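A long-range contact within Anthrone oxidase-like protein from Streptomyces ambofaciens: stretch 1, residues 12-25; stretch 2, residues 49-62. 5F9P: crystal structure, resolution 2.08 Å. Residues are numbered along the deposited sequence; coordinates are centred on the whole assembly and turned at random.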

# COMPACT_ATOMS: atom_id res chain seq x y z
N VAL A 12 -3.31 6.47 3.97
CA VAL A 12 -3.83 6.66 2.63
C VAL A 12 -2.95 5.95 1.60
O VAL A 12 -1.73 6.19 1.55
CB VAL A 12 -3.97 8.16 2.28
CG1 VAL A 12 -4.34 8.36 0.82
CG2 VAL A 12 -5.01 8.82 3.19
N LEU A 13 -3.55 5.07 0.81
CA LEU A 13 -2.85 4.43 -0.30
C LEU A 13 -3.43 4.87 -1.63
O LEU A 13 -4.60 4.63 -1.93
CB LEU A 13 -2.87 2.91 -0.18
CG LEU A 13 -1.86 2.32 0.81
CD1 LEU A 13 -2.05 2.88 2.23
CD2 LEU A 13 -1.97 0.82 0.82
N ASN A 14 -2.59 5.53 -2.43
CA ASN A 14 -2.96 5.95 -3.77
C ASN A 14 -2.40 4.94 -4.77
O ASN A 14 -1.19 4.80 -4.94
CB ASN A 14 -2.44 7.35 -4.08
CG ASN A 14 -3.03 8.41 -3.18
OD1 ASN A 14 -4.03 8.18 -2.50
ND2 ASN A 14 -2.44 9.60 -3.19
N LEU A 15 -3.31 4.21 -5.41
CA LEU A 15 -2.97 3.12 -6.31
C LEU A 15 -3.24 3.52 -7.75
O LEU A 15 -4.35 3.92 -8.10
CB LEU A 15 -3.81 1.89 -5.95
CG LEU A 15 -3.70 0.70 -6.90
CD1 LEU A 15 -2.28 0.15 -6.91
CD2 LEU A 15 -4.72 -0.37 -6.52
N PHE A 16 -2.21 3.40 -8.59
CA PHE A 16 -2.31 3.76 -9.99
C PHE A 16 -1.89 2.57 -10.87
O PHE A 16 -0.88 1.93 -10.61
CB PHE A 16 -1.39 4.94 -10.29
CG PHE A 16 -1.62 6.13 -9.40
CD1 PHE A 16 -2.62 7.05 -9.69
CD2 PHE A 16 -0.83 6.34 -8.28
CE1 PHE A 16 -2.83 8.14 -8.87
CE2 PHE A 16 -1.02 7.44 -7.47
CZ PHE A 16 -2.03 8.34 -7.77
N THR A 17 -2.68 2.29 -11.90
CA THR A 17 -2.32 1.28 -12.89
C THR A 17 -2.09 1.99 -14.23
O THR A 17 -2.69 3.02 -14.51
CB THR A 17 -3.44 0.21 -13.07
OG1 THR A 17 -4.64 0.84 -13.53
CG2 THR A 17 -3.72 -0.47 -11.75
N THR A 18 -1.19 1.45 -15.04
CA THR A 18 -0.95 2.00 -16.36
C THR A 18 -0.54 0.90 -17.33
O THR A 18 -0.37 -0.25 -16.93
CB THR A 18 0.10 3.13 -16.31
OG1 THR A 18 0.09 3.84 -17.55
CG2 THR A 18 1.48 2.57 -16.03
N ASP A 19 -0.36 1.23 -18.61
CA ASP A 19 -0.15 0.19 -19.62
C ASP A 19 1.19 0.19 -20.36
O ASP A 19 1.41 -0.66 -21.22
CB ASP A 19 -1.32 0.16 -20.62
CG ASP A 19 -1.49 1.47 -21.36
OD1 ASP A 19 -0.69 2.40 -21.14
OD2 ASP A 19 -2.43 1.55 -22.18
N THR A 20 2.08 1.13 -20.04
CA THR A 20 3.43 1.10 -20.60
C THR A 20 4.44 1.49 -19.54
O THR A 20 4.12 2.23 -18.61
CB THR A 20 3.61 2.07 -21.82
OG1 THR A 20 3.71 3.43 -21.36
CG2 THR A 20 2.47 1.95 -22.80
N PRO A 21 5.68 0.98 -19.68
CA PRO A 21 6.73 1.34 -18.72
C PRO A 21 7.07 2.81 -18.82
O PRO A 21 7.57 3.35 -17.84
CB PRO A 21 7.92 0.48 -19.16
CG PRO A 21 7.65 0.14 -20.60
CD PRO A 21 6.15 0.08 -20.74
N GLU A 22 6.80 3.45 -19.96
CA GLU A 22 7.08 4.88 -20.10
C GLU A 22 6.13 5.70 -19.24
O GLU A 22 6.53 6.68 -18.61
CB GLU A 22 6.97 5.33 -21.57
CG GLU A 22 8.09 4.82 -22.47
CD GLU A 22 7.87 3.40 -22.96
OE1 GLU A 22 6.78 2.83 -22.71
OE2 GLU A 22 8.79 2.85 -23.60
N LYS A 23 4.86 5.31 -19.24
CA LYS A 23 3.88 5.99 -18.41
C LYS A 23 4.14 5.72 -16.93
O LYS A 23 3.85 6.57 -16.09
CB LYS A 23 2.46 5.59 -18.79
CG LYS A 23 2.01 6.11 -20.17
CD LYS A 23 0.61 5.62 -20.48
CE LYS A 23 0.21 5.87 -21.92
NZ LYS A 23 -1.08 5.18 -22.18
N GLN A 24 4.70 4.56 -16.61
CA GLN A 24 5.08 4.29 -15.23
C GLN A 24 6.19 5.24 -14.77
O GLN A 24 6.12 5.79 -13.68
CB GLN A 24 5.51 2.84 -15.01
CG GLN A 24 5.96 2.59 -13.56
CD GLN A 24 6.17 1.13 -13.26
OE1 GLN A 24 5.39 0.28 -13.69
NE2 GLN A 24 7.23 0.82 -12.51
N GLY A 25 7.20 5.41 -15.60
CA GLY A 25 8.28 6.33 -15.25
C GLY A 25 7.75 7.74 -15.04
O GLY A 25 8.20 8.48 -14.14
N HIS A 49 6.08 3.85 -4.50
CA HIS A 49 6.42 2.48 -4.92
C HIS A 49 6.31 2.36 -6.43
O HIS A 49 5.38 2.89 -7.04
CB HIS A 49 5.47 1.45 -4.31
CG HIS A 49 5.42 1.46 -2.81
ND1 HIS A 49 5.07 2.58 -2.09
CD2 HIS A 49 5.64 0.48 -1.91
CE1 HIS A 49 5.11 2.30 -0.80
NE2 HIS A 49 5.44 1.03 -0.66
N SER A 50 7.28 1.65 -7.03
CA SER A 50 7.32 1.42 -8.47
C SER A 50 6.96 -0.03 -8.79
O SER A 50 7.56 -0.94 -8.24
CB SER A 50 8.74 1.71 -8.98
OG SER A 50 8.84 1.37 -10.34
N GLY A 51 5.98 -0.24 -9.67
CA GLY A 51 5.47 -1.58 -9.92
C GLY A 51 6.47 -2.51 -10.59
O GLY A 51 7.22 -2.08 -11.47
N VAL A 52 6.48 -3.78 -10.17
CA VAL A 52 7.40 -4.80 -10.72
C VAL A 52 6.67 -5.85 -11.58
O VAL A 52 6.96 -5.97 -12.78
CB VAL A 52 8.23 -5.51 -9.60
CG1 VAL A 52 8.99 -6.70 -10.16
CG2 VAL A 52 9.21 -4.53 -8.95
N ASP A 53 5.72 -6.58 -11.00
CA ASP A 53 4.95 -7.56 -11.76
C ASP A 53 4.26 -6.93 -12.97
O ASP A 53 4.35 -7.44 -14.08
CB ASP A 53 3.91 -8.28 -10.88
CG ASP A 53 4.49 -9.46 -10.10
OD1 ASP A 53 5.73 -9.64 -10.10
OD2 ASP A 53 3.70 -10.20 -9.46
N SER A 54 3.55 -5.82 -12.76
CA SER A 54 2.83 -5.16 -13.85
C SER A 54 2.96 -3.65 -13.69
O SER A 54 3.32 -3.19 -12.61
CB SER A 54 1.35 -5.56 -13.88
OG SER A 54 0.75 -5.30 -12.63
N HIS A 55 2.70 -2.91 -14.76
CA HIS A 55 2.90 -1.46 -14.74
C HIS A 55 1.92 -0.77 -13.81
O HIS A 55 0.72 -1.02 -13.83
CB HIS A 55 2.77 -0.87 -16.14
CG HIS A 55 3.61 -1.57 -17.16
ND1 HIS A 55 4.97 -1.69 -17.03
CD2 HIS A 55 3.27 -2.18 -18.32
CE1 HIS A 55 5.45 -2.36 -18.07
NE2 HIS A 55 4.44 -2.67 -18.86
N GLY A 56 2.46 0.12 -12.98
CA GLY A 56 1.64 0.94 -12.12
C GLY A 56 2.51 1.43 -10.98
O GLY A 56 3.68 1.08 -10.92
N THR A 57 1.92 2.21 -10.08
CA THR A 57 2.63 2.73 -8.92
C THR A 57 1.71 2.74 -7.70
O THR A 57 0.50 2.55 -7.81
CB THR A 57 3.11 4.18 -9.15
OG1 THR A 57 1.97 5.00 -9.42
CG2 THR A 57 4.07 4.26 -10.31
N LEU A 58 2.30 2.99 -6.54
CA LEU A 58 1.55 3.05 -5.29
C LEU A 58 2.22 4.05 -4.37
O LEU A 58 3.43 4.00 -4.18
CB LEU A 58 1.51 1.67 -4.62
CG LEU A 58 0.92 1.59 -3.21
CD1 LEU A 58 -0.57 1.87 -3.22
CD2 LEU A 58 1.21 0.23 -2.56
N ASN A 59 1.43 4.96 -3.82
CA ASN A 59 1.90 5.85 -2.76
C ASN A 59 1.28 5.45 -1.43
O ASN A 59 0.05 5.40 -1.28
CB ASN A 59 1.56 7.31 -3.09
CG ASN A 59 2.61 8.28 -2.59
OD1 ASN A 59 3.39 7.94 -1.71
ND2 ASN A 59 2.66 9.48 -3.17
N PHE A 60 2.14 5.16 -0.46
CA PHE A 60 1.70 4.85 0.90
C PHE A 60 1.90 6.11 1.73
O PHE A 60 3.04 6.51 1.99
CB PHE A 60 2.56 3.71 1.45
CG PHE A 60 2.05 3.09 2.73
CD1 PHE A 60 2.04 3.81 3.92
CD2 PHE A 60 1.63 1.76 2.75
CE1 PHE A 60 1.61 3.23 5.10
CE2 PHE A 60 1.19 1.17 3.94
CZ PHE A 60 1.18 1.90 5.11
N ILE A 61 0.80 6.74 2.12
CA ILE A 61 0.80 8.10 2.68
C ILE A 61 0.19 8.17 4.08
O ILE A 61 -0.87 7.59 4.33
CB ILE A 61 0.03 9.08 1.77
CG1 ILE A 61 0.55 8.99 0.33
CG2 ILE A 61 0.11 10.52 2.31
CD1 ILE A 61 -0.22 9.84 -0.67
N GLN A 62 0.86 8.88 4.99
CA GLN A 62 0.35 9.08 6.34
C GLN A 62 -0.17 10.49 6.56
O GLN A 62 0.51 11.48 6.23
CB GLN A 62 1.44 8.74 7.36
CG GLN A 62 1.87 7.29 7.28
CD GLN A 62 3.01 6.96 8.20
OE1 GLN A 62 3.97 7.73 8.31
NE2 GLN A 62 2.91 5.82 8.89
O HOH W 1 6.54 -1.74 -15.03

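The two stretches form an antiparallel β-sheet pairing that is closed at one end by a helix-borne glutamine, together burying 902 Å² of surface. Strand 12-17 lies against strand 56-62 at 175°, and three hydrogen-bonded residue pairs join them: Val12 N donates to Ile61 O (2.7 Å) and Ile61 N to Val12 O (2.7 Å), Asn14 and Asn59 exchange bonds of 2.9 Å in each direction between N and O, and Phe16 and Thr57 do the same at 2.9 Å. Beyond them the ladder fades into a weak bond from Thr18 N to His55 O (3.3 Å).

Side chains alternate between the two faces. On one, Leu58 CD1 packs against Leu13 CB (4.0 Å) and Leu15 CB (4.2 Å), while Leu13 CD1 sits over the face of the Phe60 ring, 4.1 Å from its centroid. On the other, Val12 CB meets Ile61 CB (4.1 Å), and the Phe16 ring approaches Thr57, with CD2 3.3 Å from OG1; this hydroxyl is buried without a hydrogen-bonding partner. Gly56 suits the tight approach to Thr17 (CA to CA 4.0 Å), since a CB there would clash with Phe16 O, and its phi/psi of 159/180° itself calls for glycine.

Past the strands, Gln24 points from the helix toward stretch 2 with chi1 and chi2 both t, an extended reach that lets its amide use both ends. OE1 accepts from Gly56 N (3.0 Å), and NE2 donates to Gly51 O (3.1 Å) and weakly to Ser50 OG (2.8 Å). A water 2.7 Å from Gln24 OE1 and 2.5 Å from His55 ND1 links these two side chains. The His55 ring also receives Pro21 CD over its face, 4.0 Å from the centroid. Thr20 OG1 caps this helix by accepting from Lys23 N (3.1 Å).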